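Local coordinates for hypothetical protein (Legionella pneumophila subsp. pneumophila, PDB 4JX2) that is of unknown function but is probably secreted, and combines long helices with a mixed beta sheet in a two-chain assembly, at residues 114-119 with 179-184; 122-127 with 206-211; 172-177 with 409-414; 183-188 with 224-229; 359-362 with 367-370. One frame throughout, in Å; residues are numbered along the deposited sequence.

Overall arrangement
From the N terminus, helices 110-117 and 119-131 come first. Interaction 1 ties the former to helix 175-197, and interaction 2 ties the latter to helix 205-213, so the two loops cross. Interaction 3 starts at the beginning of helix 175-197 and closes a loop of more than 200 residues with the late segment 409-414, crossing both. Nested inside it are interaction 4, which joins helices 175-197 and 223-247, and interaction 5, a short closure onto helix 366-378. Interactions 1 and 4 share Asp183 and Tyr184, and their centres lie about 5 Å apart. Ile228 of interaction 4 touches Phe369 and Leu370 of interaction 5, joining that helix to the bundle.

Interaction 1: 114-119 with 179-184; sequences TAISHI and HNMIDY
Ile116, Met181 and Ile182 meet here as aliphatic side chains, and the flat groups of the two segments stand apart from them. One face of the His118 imidazole carries the methyl CG2 of Thr114, 3.3 Å above the ring plane and offset toward the rim. The same ring meets Phe41 of the second subunit with the two planes inclined at about 55°. His118 thus faces that subunit, and Ile116 touches Leu37 of it as well as helix 175-197.

Ile116 divides its two branches between neighbouring residues of helix 175-197. Its CD1 rests on CG2 of Ile182 at 4.0 Å, the two isoleucine side chains crossing at about a right angle. The other branch sends CG2 to within 4.4 Å of the terminal CE of selenomethionine Met181. With chi1 at -61°, CG1 lies beside the backbone N of Ile116 and CG2 anti to it, which spreads the branches over both partners. Met181 leaves its helix with CG anti to the backbone N, and a bend at chi3 (73°) swings CE back to Ile116.

This is helix-on-helix packing within the helical DUF5624 region, built from dispersion contacts with 106 Å² buried between the segments. CG2 of Ile116 also packs on Ala185 CB at 4.0 Å and on Val226 CG1 at 3.9 Å, which places it where helices 110-117, 175-197 and 223-247 converge. Met181 SE in turn packs against Ile411. Polar partners lie around the hydrophobic patch: the carbonyl O of Ile116 accepts a hydrogen bond from Tyr223 OH, and Asp183 forms a salt bridge with Lys152.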
# COMPACT_ATOMS: atom_id res chain seq x y z
N THR A 114 23.59 11.05 5.79
CA THR A 114 22.88 10.74 4.54
C THR A 114 23.66 11.27 3.33
O THR A 114 23.73 10.56 2.33
CB THR A 114 21.43 11.27 4.59
OG1 THR A 114 20.77 10.64 5.69
CG2 THR A 114 20.64 11.01 3.33
N ALA A 115 24.26 12.47 3.44
CA ALA A 115 25.07 13.10 2.40
C ALA A 115 26.22 12.18 1.97
O ALA A 115 26.48 12.05 0.78
CB ALA A 115 25.62 14.45 2.90
N ILE A 116 26.88 11.53 2.94
CA ILE A 116 27.98 10.59 2.67
C ILE A 116 27.43 9.27 2.02
O ILE A 116 28.02 8.81 1.05
CB ILE A 116 28.86 10.32 3.95
CG1 ILE A 116 29.50 11.64 4.47
CG2 ILE A 116 29.91 9.20 3.73
CD1 ILE A 116 30.50 12.40 3.49
N SER A 117 26.30 8.73 2.54
CA SER A 117 25.63 7.48 2.06
C SER A 117 25.25 7.56 0.61
O SER A 117 25.36 6.56 -0.11
CB SER A 117 24.35 7.20 2.84
OG SER A 117 24.52 6.96 4.23
N HIS A 118 24.78 8.75 0.20
CA HIS A 118 24.25 9.10 -1.10
C HIS A 118 25.29 9.32 -2.21
O HIS A 118 24.90 9.43 -3.39
CB HIS A 118 23.36 10.33 -0.96
CG HIS A 118 21.98 9.98 -0.48
ND1 HIS A 118 21.05 10.96 -0.19
CD2 HIS A 118 21.40 8.77 -0.30
CE1 HIS A 118 19.94 10.32 0.14
NE2 HIS A 118 20.11 9.00 0.10
N ILE A 119 26.59 9.28 -1.86
CA ILE A 119 27.69 9.44 -2.83
C ILE A 119 27.65 8.26 -3.83
O ILE A 119 27.76 8.50 -5.04
CB ILE A 119 29.05 9.62 -2.11
CG1 ILE A 119 29.11 11.04 -1.51
CG2 ILE A 119 30.25 9.32 -3.03
CD1 ILE A 119 30.28 11.30 -0.52
N HIS A 179 34.81 9.46 12.46
CA HIS A 179 35.62 10.53 11.90
C HIS A 179 36.52 10.03 10.76
O HIS A 179 36.53 10.62 9.68
CB HIS A 179 36.47 11.21 12.97
CG HIS A 179 37.46 12.17 12.39
ND1 HIS A 179 38.77 11.80 12.13
CD2 HIS A 179 37.26 13.43 11.92
CE1 HIS A 179 39.33 12.84 11.56
NE2 HIS A 179 38.47 13.85 11.42
N ASN A 180 37.29 8.96 11.03
CA ASN A 180 38.22 8.36 10.08
C ASN A 180 37.51 7.83 8.84
O ASN A 180 38.05 7.92 7.73
CB ASN A 180 39.00 7.23 10.72
CG ASN A 180 39.95 7.68 11.79
OD1 ASN A 180 40.39 8.83 11.83
ND2 ASN A 180 40.31 6.76 12.65
N MSE A 181 36.30 7.30 9.05
CA MSE A 181 35.48 6.76 7.99
C MSE A 181 35.01 7.86 7.02
O MSE A 181 35.10 7.65 5.81
CB MSE A 181 34.30 6.00 8.57
CG MSE A 181 33.52 5.31 7.50
SE MSE A 181 31.66 5.39 7.83
CE MSE A 181 31.45 7.27 7.42
N ILE A 182 34.54 9.03 7.54
CA ILE A 182 34.09 10.12 6.67
C ILE A 182 35.31 10.68 5.92
O ILE A 182 35.23 10.96 4.72
CB ILE A 182 33.29 11.20 7.45
CG1 ILE A 182 31.95 10.63 7.92
CG2 ILE A 182 33.05 12.46 6.58
CD1 ILE A 182 31.48 11.15 9.20
N ASP A 183 36.47 10.76 6.61
CA ASP A 183 37.72 11.20 6.00
C ASP A 183 38.11 10.24 4.84
O ASP A 183 38.33 10.70 3.71
CB ASP A 183 38.82 11.30 7.05
CG ASP A 183 40.06 11.97 6.53
OD1 ASP A 183 40.01 13.20 6.26
OD2 ASP A 183 41.08 11.28 6.34
N TYR A 184 38.11 8.92 5.12
CA TYR A 184 38.38 7.84 4.16
C TYR A 184 37.42 7.90 2.96
O TYR A 184 37.85 7.75 1.81
CB TYR A 184 38.25 6.47 4.87
CG TYR A 184 38.41 5.29 3.93
CD1 TYR A 184 39.67 4.91 3.45
CD2 TYR A 184 37.30 4.56 3.49
CE1 TYR A 184 39.81 3.84 2.58
CE2 TYR A 184 37.44 3.49 2.61
CZ TYR A 184 38.70 3.12 2.17
OH TYR A 184 38.84 2.08 1.30

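Interaction 2: 122-127 with 206-211; sequences ALMYLA and ASLQND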
# COMPACT_ATOMS: atom_id res chain seq x y z
N ALA A 122 24.54 8.64 -6.15
CA ALA A 122 24.86 9.81 -7.00
C ALA A 122 25.76 9.41 -8.18
O ALA A 122 25.45 9.74 -9.33
CB ALA A 122 25.54 10.89 -6.18
N LEU A 123 26.84 8.65 -7.88
CA LEU A 123 27.78 8.18 -8.89
C LEU A 123 27.12 7.20 -9.86
O LEU A 123 27.39 7.27 -11.07
CB LEU A 123 29.03 7.58 -8.25
CG LEU A 123 30.05 8.60 -7.73
CD1 LEU A 123 31.13 7.93 -6.95
CD2 LEU A 123 30.63 9.47 -8.88
N MSE A 124 26.22 6.32 -9.34
CA MSE A 124 25.44 5.36 -10.14
C MSE A 124 24.56 6.11 -11.16
O MSE A 124 24.55 5.77 -12.35
CB MSE A 124 24.56 4.47 -9.25
CG MSE A 124 25.33 3.45 -8.46
SE MSE A 124 24.16 2.67 -7.08
CE MSE A 124 25.48 2.47 -5.63
N TYR A 125 23.89 7.17 -10.69
CA TYR A 125 23.03 8.05 -11.48
C TYR A 125 23.84 8.74 -12.56
O TYR A 125 23.38 8.83 -13.70
CB TYR A 125 22.33 9.08 -10.58
CG TYR A 125 21.07 8.60 -9.88
CD1 TYR A 125 20.97 7.30 -9.37
CD2 TYR A 125 20.01 9.47 -9.63
CE1 TYR A 125 19.82 6.87 -8.70
CE2 TYR A 125 18.87 9.06 -8.94
CZ TYR A 125 18.77 7.75 -8.49
OH TYR A 125 17.65 7.32 -7.83
N LEU A 126 25.07 9.20 -12.22
CA LEU A 126 25.97 9.88 -13.17
C LEU A 126 26.39 8.94 -14.31
O LEU A 126 26.44 9.38 -15.46
CB LEU A 126 27.19 10.47 -12.45
CG LEU A 126 26.92 11.71 -11.57
CD1 LEU A 126 28.07 11.98 -10.66
CD2 LEU A 126 26.63 12.94 -12.41
N ALA A 127 26.61 7.63 -14.00
CA ALA A 127 26.96 6.60 -14.97
C ALA A 127 25.81 6.40 -15.97
O ALA A 127 26.07 6.26 -17.18
CB ALA A 127 27.29 5.29 -14.27
N ALA A 206 29.69 -0.71 -14.94
CA ALA A 206 30.65 -1.78 -14.68
C ALA A 206 31.93 -1.27 -14.02
O ALA A 206 32.37 -1.86 -13.02
CB ALA A 206 30.98 -2.49 -15.97
N SER A 207 32.53 -0.20 -14.58
CA SER A 207 33.75 0.43 -14.10
C SER A 207 33.53 0.99 -12.71
O SER A 207 34.37 0.75 -11.83
CB SER A 207 34.20 1.53 -15.06
OG SER A 207 34.63 0.99 -16.31
N LEU A 208 32.38 1.65 -12.48
CA LEU A 208 32.04 2.23 -11.17
C LEU A 208 32.03 1.15 -10.07
O LEU A 208 32.59 1.36 -8.99
CB LEU A 208 30.68 2.96 -11.24
CG LEU A 208 30.05 3.39 -9.92
CD1 LEU A 208 30.78 4.59 -9.29
CD2 LEU A 208 28.60 3.66 -10.10
N GLN A 209 31.41 -0.02 -10.38
CA GLN A 209 31.35 -1.12 -9.44
C GLN A 209 32.75 -1.64 -9.10
O GLN A 209 33.11 -1.75 -7.92
CB GLN A 209 30.49 -2.25 -10.02
CG GLN A 209 30.53 -3.48 -9.11
CD GLN A 209 29.58 -4.59 -9.39
OE1 GLN A 209 28.89 -5.06 -8.49
NE2 GLN A 209 29.54 -5.07 -10.63
N ASN A 210 33.55 -1.96 -10.14
CA ASN A 210 34.87 -2.54 -9.95
C ASN A 210 35.90 -1.54 -9.37
O ASN A 210 36.64 -1.92 -8.47
CB ASN A 210 35.35 -3.10 -11.28
CG ASN A 210 36.68 -3.81 -11.25
OD1 ASN A 210 36.78 -4.98 -10.87
ND2 ASN A 210 37.71 -3.14 -11.70
N ASP A 211 35.94 -0.28 -9.88
CA ASP A 211 36.95 0.71 -9.50
C ASP A 211 36.68 1.44 -8.20
O ASP A 211 37.62 1.95 -7.58
CB ASP A 211 37.15 1.77 -10.61
CG ASP A 211 37.55 1.23 -11.96
OD1 ASP A 211 38.14 0.13 -12.00
OD2 ASP A 211 37.34 1.93 -12.96
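Leu208 puts its two methyl groups against two consecutive residues of helix 119-131, and this forms the tight part of the contact. CD1 lies 3.6 Å from CB of Leu123 and 4.1 Å from its CD1. The other methyl, CD2, sits over the backbone at Met124, 3.6 Å from CA, and also meets Met124 CG at 3.7 Å. The leucine reaches this far because its CG is anti to the backbone N (chi1 169°), which sends the fork straight across the gap between the helices. Met124 meets it at about a right angle, whereas Leu123 runs at a slant to it. Leu208 accounts for 89 Å² of the 150 Å² buried between the segments.

The other side of helix 205-213 is looser and turned to solvent. Ala206 and Asn210 are exposed there, and Asn210 ND2 makes a weak hydrogen bond to OD1 of the adjacent Asp211. The backbone widens into a pi-type turn at 209-211. Gln209 leaves in yet another direction, its amide gripped at both ends by Thr341 and Asn342 of the second subunit.

Tyr192 from helix 175-197 touches both Leu123 and Leu208, adding a third wall to the apolar patch. The arrangement is the apolar packing of two helices of the DUF5624 region, close to the subunit interface.

Interaction 3: 172-177 with 409-414; sequences KPHLTT and PGITTG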
# COMPACT_ATOMS: atom_id res chain seq x y z
N LYS A 172 28.81 8.05 20.49
CA LYS A 172 29.91 8.32 21.42
C LYS A 172 30.94 7.16 21.48
O LYS A 172 32.11 7.46 21.30
CB LYS A 172 29.42 8.68 22.83
CG LYS A 172 30.36 9.61 23.59
CD LYS A 172 30.04 9.61 25.09
CE LYS A 172 30.88 10.58 25.90
NZ LYS A 172 30.96 10.17 27.34
N PRO A 173 30.57 5.85 21.63
CA PRO A 173 31.62 4.80 21.67
C PRO A 173 32.50 4.68 20.42
O PRO A 173 33.58 4.10 20.51
CB PRO A 173 30.80 3.51 21.84
CG PRO A 173 29.54 3.91 22.42
CD PRO A 173 29.23 5.25 21.85
N HIS A 174 32.06 5.22 19.25
CA HIS A 174 32.77 5.06 17.98
C HIS A 174 33.15 6.37 17.26
O HIS A 174 33.53 6.33 16.09
CB HIS A 174 31.88 4.23 17.03
CG HIS A 174 31.18 3.10 17.72
ND1 HIS A 174 29.83 3.18 18.08
CD2 HIS A 174 31.68 1.91 18.14
CE1 HIS A 174 29.56 2.03 18.68
NE2 HIS A 174 30.64 1.23 18.73
N LEU A 175 33.12 7.50 17.97
CA LEU A 175 33.42 8.82 17.39
C LEU A 175 34.70 8.88 16.56
O LEU A 175 34.66 9.45 15.47
CB LEU A 175 33.46 9.92 18.47
CG LEU A 175 32.10 10.35 19.06
CD1 LEU A 175 32.26 11.58 19.93
CD2 LEU A 175 31.01 10.60 17.96
N THR A 176 35.81 8.29 17.04
CA THR A 176 37.11 8.29 16.33
C THR A 176 36.96 7.55 15.00
O THR A 176 37.33 8.11 13.96
CB THR A 176 38.23 7.73 17.25
OG1 THR A 176 38.61 8.75 18.17
CG2 THR A 176 39.48 7.29 16.47
N THR A 177 36.38 6.33 15.02
CA THR A 177 36.11 5.48 13.86
C THR A 177 35.22 6.21 12.85
O THR A 177 35.56 6.22 11.66
CB THR A 177 35.44 4.17 14.31
OG1 THR A 177 36.16 3.63 15.41
CG2 THR A 177 35.31 3.15 13.17
N PRO A 409 27.68 -3.22 11.82
CA PRO A 409 28.26 -3.58 10.51
C PRO A 409 28.60 -2.34 9.68
O PRO A 409 27.81 -1.41 9.59
CB PRO A 409 27.15 -4.41 9.87
CG PRO A 409 26.43 -5.04 11.05
CD PRO A 409 26.36 -3.87 12.00
N GLY A 410 29.82 -2.33 9.14
CA GLY A 410 30.35 -1.21 8.36
C GLY A 410 31.09 -0.18 9.21
O GLY A 410 31.67 0.76 8.66
N ILE A 411 31.07 -0.36 10.55
CA ILE A 411 31.73 0.52 11.52
C ILE A 411 32.66 -0.30 12.42
O ILE A 411 33.87 -0.07 12.43
CB ILE A 411 30.70 1.35 12.36
CG1 ILE A 411 29.77 2.22 11.45
CG2 ILE A 411 31.41 2.19 13.44
CD1 ILE A 411 30.48 3.32 10.67
N THR A 412 32.09 -1.27 13.15
CA THR A 412 32.87 -2.10 14.08
C THR A 412 33.22 -3.46 13.47
O THR A 412 34.11 -4.14 13.97
CB THR A 412 32.12 -2.31 15.40
OG1 THR A 412 30.90 -3.01 15.16
CG2 THR A 412 31.83 -1.01 16.12
N THR A 413 32.51 -3.86 12.39
CA THR A 413 32.70 -5.17 11.79
C THR A 413 32.50 -5.13 10.26
O THR A 413 31.96 -4.16 9.74
CB THR A 413 31.73 -6.14 12.51
OG1 THR A 413 32.25 -7.47 12.46
CG2 THR A 413 30.29 -6.03 12.04
N GLY A 414 32.96 -6.17 9.57
CA GLY A 414 32.80 -6.30 8.12
C GLY A 414 33.95 -5.84 7.25
O GLY A 414 33.80 -5.70 6.03
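This partly buried contact sets the start of a long helix against a loop from the C-terminal end of the chain. His174 occupies the N-cap position of helix 175-197, and Thr177 lies in the first turn. His174 meets Ile411 and Thr412 of the irregular segment 409-414, and Thr177 meets Ile411. The joint brings together parts of the sequence more than 200 residues apart.

Van der Waals contacts hold it. The imidazole of His174 has CB of its neighbour Pro173 over the centre of one face, 3.7 Å above the plane. Thr412 approaches the ring obliquely, its methyl CG2 lying 3.6 Å from both His174 CD2 and NE2. Meanwhile CG2 of Ile411 reaches both the N-cap residue and the first turn, 4.2 Å from His174 CB and 4.0 Å from Thr177 CG2. Thr412 can offer its methyl because OG1 sits between the backbone N and the carbonyl carbon (chi1 63°), where it hydrogen-bonds to the backbone N of Ile408.

The loop carries its own supports. Gly410 N donates to Thr413 O at 2.9 Å, and Gly410 O accepts from Tyr422 OH. Gly410 has a positive phi, a conformation in which a CB would press on the preceding carbonyl O. Ile411 also packs on Leu233 of helix 223-247. On the helix side, Thr177 CG2 rests 3.6 Å from the carbonyl O of Ile411.

Interaction 4: 183-188 with 224-229; sequences DYACSM and NNVMIG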
# COMPACT_ATOMS: atom_id res chain seq x y z
N ASP A 183 36.47 10.76 6.61
CA ASP A 183 37.72 11.20 6.00
C ASP A 183 38.11 10.24 4.84
O ASP A 183 38.33 10.70 3.71
CB ASP A 183 38.82 11.30 7.05
CG ASP A 183 40.06 11.97 6.53
OD1 ASP A 183 40.01 13.20 6.26
OD2 ASP A 183 41.08 11.28 6.34
N TYR A 184 38.11 8.92 5.12
CA TYR A 184 38.38 7.84 4.16
C TYR A 184 37.42 7.90 2.96
O TYR A 184 37.85 7.75 1.81
CB TYR A 184 38.25 6.47 4.87
CG TYR A 184 38.41 5.29 3.93
CD1 TYR A 184 39.67 4.91 3.45
CD2 TYR A 184 37.30 4.56 3.49
CE1 TYR A 184 39.81 3.84 2.58
CE2 TYR A 184 37.44 3.49 2.61
CZ TYR A 184 38.70 3.12 2.17
OH TYR A 184 38.84 2.08 1.30
N ALA A 185 36.10 8.07 3.25
CA ALA A 185 35.04 8.14 2.26
C ALA A 185 35.25 9.32 1.32
O ALA A 185 35.21 9.13 0.10
CB ALA A 185 33.69 8.25 2.96
N CYS A 186 35.52 10.52 1.87
CA CYS A 186 35.77 11.72 1.06
C CYS A 186 37.01 11.54 0.19
O CYS A 186 36.96 11.84 -1.01
CB CYS A 186 35.90 12.96 1.95
SG CYS A 186 34.37 13.41 2.80
N SER A 187 38.08 11.01 0.78
CA SER A 187 39.35 10.77 0.09
C SER A 187 39.16 9.75 -1.07
O SER A 187 39.62 10.00 -2.18
CB SER A 187 40.39 10.27 1.09
OG SER A 187 41.66 10.11 0.49
N MSE A 188 38.45 8.64 -0.80
CA MSE A 188 38.19 7.60 -1.79
C MSE A 188 37.35 8.14 -2.95
O MSE A 188 37.80 8.10 -4.10
CB MSE A 188 37.51 6.41 -1.11
CG MSE A 188 37.16 5.30 -2.05
SE MSE A 188 36.51 3.78 -1.06
CE MSE A 188 36.79 2.41 -2.39
N ASN A 224 31.00 0.27 -0.63
CA ASN A 224 29.85 -0.53 -0.22
C ASN A 224 29.78 -0.60 1.32
O ASN A 224 28.69 -0.44 1.87
CB ASN A 224 29.98 -1.94 -0.80
CG ASN A 224 29.69 -2.15 -2.27
OD1 ASN A 224 28.88 -1.48 -2.91
ND2 ASN A 224 30.27 -3.19 -2.82
N ASN A 225 30.94 -0.78 2.01
CA ASN A 225 31.03 -0.82 3.48
C ASN A 225 30.70 0.56 4.10
O ASN A 225 30.04 0.62 5.15
CB ASN A 225 32.40 -1.28 3.92
CG ASN A 225 32.71 -2.75 3.67
OD1 ASN A 225 32.43 -3.32 2.60
ND2 ASN A 225 33.39 -3.35 4.63
N VAL A 226 31.13 1.65 3.45
CA VAL A 226 30.85 3.01 3.90
C VAL A 226 29.33 3.22 3.82
O VAL A 226 28.75 3.78 4.75
CB VAL A 226 31.66 4.09 3.12
CG1 VAL A 226 31.14 5.49 3.38
CG2 VAL A 226 33.13 4.01 3.47
N MSE A 227 28.69 2.73 2.75
CA MSE A 227 27.24 2.87 2.59
C MSE A 227 26.49 2.16 3.69
O MSE A 227 25.58 2.75 4.24
CB MSE A 227 26.78 2.39 1.22
CG MSE A 227 27.08 3.41 0.16
SE MSE A 227 26.27 3.00 -1.50
CE MSE A 227 27.50 1.53 -2.14
N ILE A 228 26.91 0.93 4.08
CA ILE A 228 26.25 0.18 5.15
C ILE A 228 26.51 0.89 6.51
O ILE A 228 25.56 1.13 7.25
CB ILE A 228 26.66 -1.32 5.17
CG1 ILE A 228 26.41 -2.03 3.79
CG2 ILE A 228 25.98 -2.07 6.33
CD1 ILE A 228 24.98 -1.77 3.06
N GLY A 229 27.77 1.24 6.78
CA GLY A 229 28.16 1.90 8.02
C GLY A 229 27.38 3.17 8.30
O GLY A 229 26.83 3.34 9.39
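Two long helices of the DUF5624 region, 175-197 and 223-247, running in roughly opposite directions, come together here in a fully buried contact. Their closest backbone approach pairs Ala185 with Val226, whose CA atoms are 6.8 Å apart, a spacing that the small alanine side chain permits.

Val226 makes the contact with both of its methyls. CG1 lies 3.8 Å from CB of Ala185, while CG2 comes to the edge of the Tyr184 ring, close to its plane, 4.2 Å from CD2. With chi1 at 167°, CG1 is anti to the backbone N and CG2 stands beside it, so the isopropyl fork straddles two successive residues of the facing helix. Tyr184 is thereby met at its rim, and its hydroxyl extends beyond the contact to hydrogen-bond with the carbonyl O of Ile221, just before helix 223-247 begins. That bond fixes the phenol end, and Pro423 and Asn426 also lie against the side chain.

The flanks show how the pair is embedded. On the far side of helix 175-197, Cys186 packs on Ile148 and Val151 of helix 136-155. Beyond helix 223-247, Ile228 leans on Phe369 and Leu370. Close approach of neighbouring helices at an alanine, with a branched residue filling the space between them, is the packing of a helical bundle.

Interaction 5: 359-362 with 367-370; sequences TYSK and EDFL
Asp368 turns its carboxylate toward two successive loop residues, Tyr360 and Ser361, and one oxygen, OD2, does all the touching. It lies 3.6 Å from Ser361 CB and 3.7 Å from Ser361 OG. It also approaches the edge of the Tyr360 ring near the ring plane, 4.1 Å from CD2 and 4.2 Å from CE2. The carboxylate is itself turned steeply against the ring, with 79° between the two planes, and the side chains cross at about a right angle.

Side-chain torsions bring the groups together. Tyr360 has CG anti to its backbone N (chi1 -176°), which stretches the ring from the loop toward the helix and presents its CD2-CE2 edge. In Asp368, CG lies beside the backbone N and anti to the carbonyl carbon (chi1 -64°), aiming the acid back at the loop. The hydroxyl of Ser361 makes a weak hydrogen bond with the carbonyl O of Pro363; its approach to Asp368 is a contact.

At this distance an anionic oxygen beside aromatic C-H groups may be at most weakly favourable. Asp368 also lies in the first turn of its helix, where the helix dipole may stabilise a negative charge.

The contact folds the loop before helix 366-378 back onto the helix start. Pro355 touches both Tyr360 and Asp368, while next along the helix Phe369 packs edge-to-face with Trp391 of helix 386-398 and against Met232 of helix 223-247.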
# COMPACT_ATOMS: atom_id res chain seq x y z
N THR A 359 16.56 -11.55 12.34
CA THR A 359 16.23 -12.98 12.46
C THR A 359 16.93 -13.87 11.42
O THR A 359 16.96 -15.09 11.61
CB THR A 359 14.70 -13.20 12.34
OG1 THR A 359 14.20 -12.59 11.14
CG2 THR A 359 13.95 -12.68 13.55
N TYR A 360 17.47 -13.29 10.32
CA TYR A 360 18.10 -14.04 9.25
C TYR A 360 19.45 -14.67 9.66
O TYR A 360 19.59 -15.89 9.60
CB TYR A 360 18.25 -13.19 7.98
CG TYR A 360 18.81 -14.00 6.84
CD1 TYR A 360 18.02 -14.95 6.20
CD2 TYR A 360 20.15 -13.88 6.46
CE1 TYR A 360 18.55 -15.75 5.18
CE2 TYR A 360 20.68 -14.67 5.44
CZ TYR A 360 19.87 -15.60 4.81
OH TYR A 360 20.39 -16.39 3.81
N SER A 361 20.47 -13.85 9.96
CA SER A 361 21.79 -14.36 10.35
C SER A 361 22.07 -13.93 11.78
O SER A 361 21.97 -12.72 12.05
CB SER A 361 22.87 -13.84 9.41
OG SER A 361 23.71 -14.87 8.89
N LYS A 362 22.36 -14.90 12.71
CA LYS A 362 22.70 -14.60 14.12
C LYS A 362 23.99 -13.72 14.07
O LYS A 362 23.83 -12.50 14.26
CB LYS A 362 22.84 -15.88 14.98
N GLU A 367 28.04 -8.99 3.45
CA GLU A 367 27.46 -9.44 2.19
C GLU A 367 25.92 -9.36 2.24
O GLU A 367 25.29 -8.94 1.26
CB GLU A 367 27.91 -10.88 1.90
CG GLU A 367 27.80 -11.30 0.45
CD GLU A 367 27.79 -12.81 0.22
OE1 GLU A 367 28.37 -13.55 1.05
OE2 GLU A 367 27.19 -13.24 -0.79
N ASP A 368 25.33 -9.70 3.40
CA ASP A 368 23.89 -9.66 3.63
C ASP A 368 23.31 -8.25 3.42
O ASP A 368 22.31 -8.09 2.72
CB ASP A 368 23.57 -10.17 5.04
CG ASP A 368 23.94 -11.63 5.29
OD1 ASP A 368 24.34 -12.33 4.32
OD2 ASP A 368 23.82 -12.09 6.46
N PHE A 369 23.96 -7.24 3.96
CA PHE A 369 23.51 -5.86 3.88
C PHE A 369 23.68 -5.31 2.46
O PHE A 369 22.80 -4.60 1.96
CB PHE A 369 24.23 -5.02 4.94
CG PHE A 369 23.93 -5.57 6.32
CD1 PHE A 369 22.65 -5.45 6.87
CD2 PHE A 369 24.89 -6.28 7.03
CE1 PHE A 369 22.35 -6.03 8.10
CE2 PHE A 369 24.60 -6.83 8.28
CZ PHE A 369 23.33 -6.70 8.80
N LEU A 370 24.76 -5.73 1.77
CA LEU A 370 24.98 -5.34 0.37
C LEU A 370 23.87 -5.90 -0.52
O LEU A 370 23.34 -5.17 -1.36
CB LEU A 370 26.37 -5.80 -0.12
CG LEU A 370 27.58 -5.14 0.56
CD1 LEU A 370 28.80 -5.47 -0.17
CD2 LEU A 370 27.45 -3.62 0.59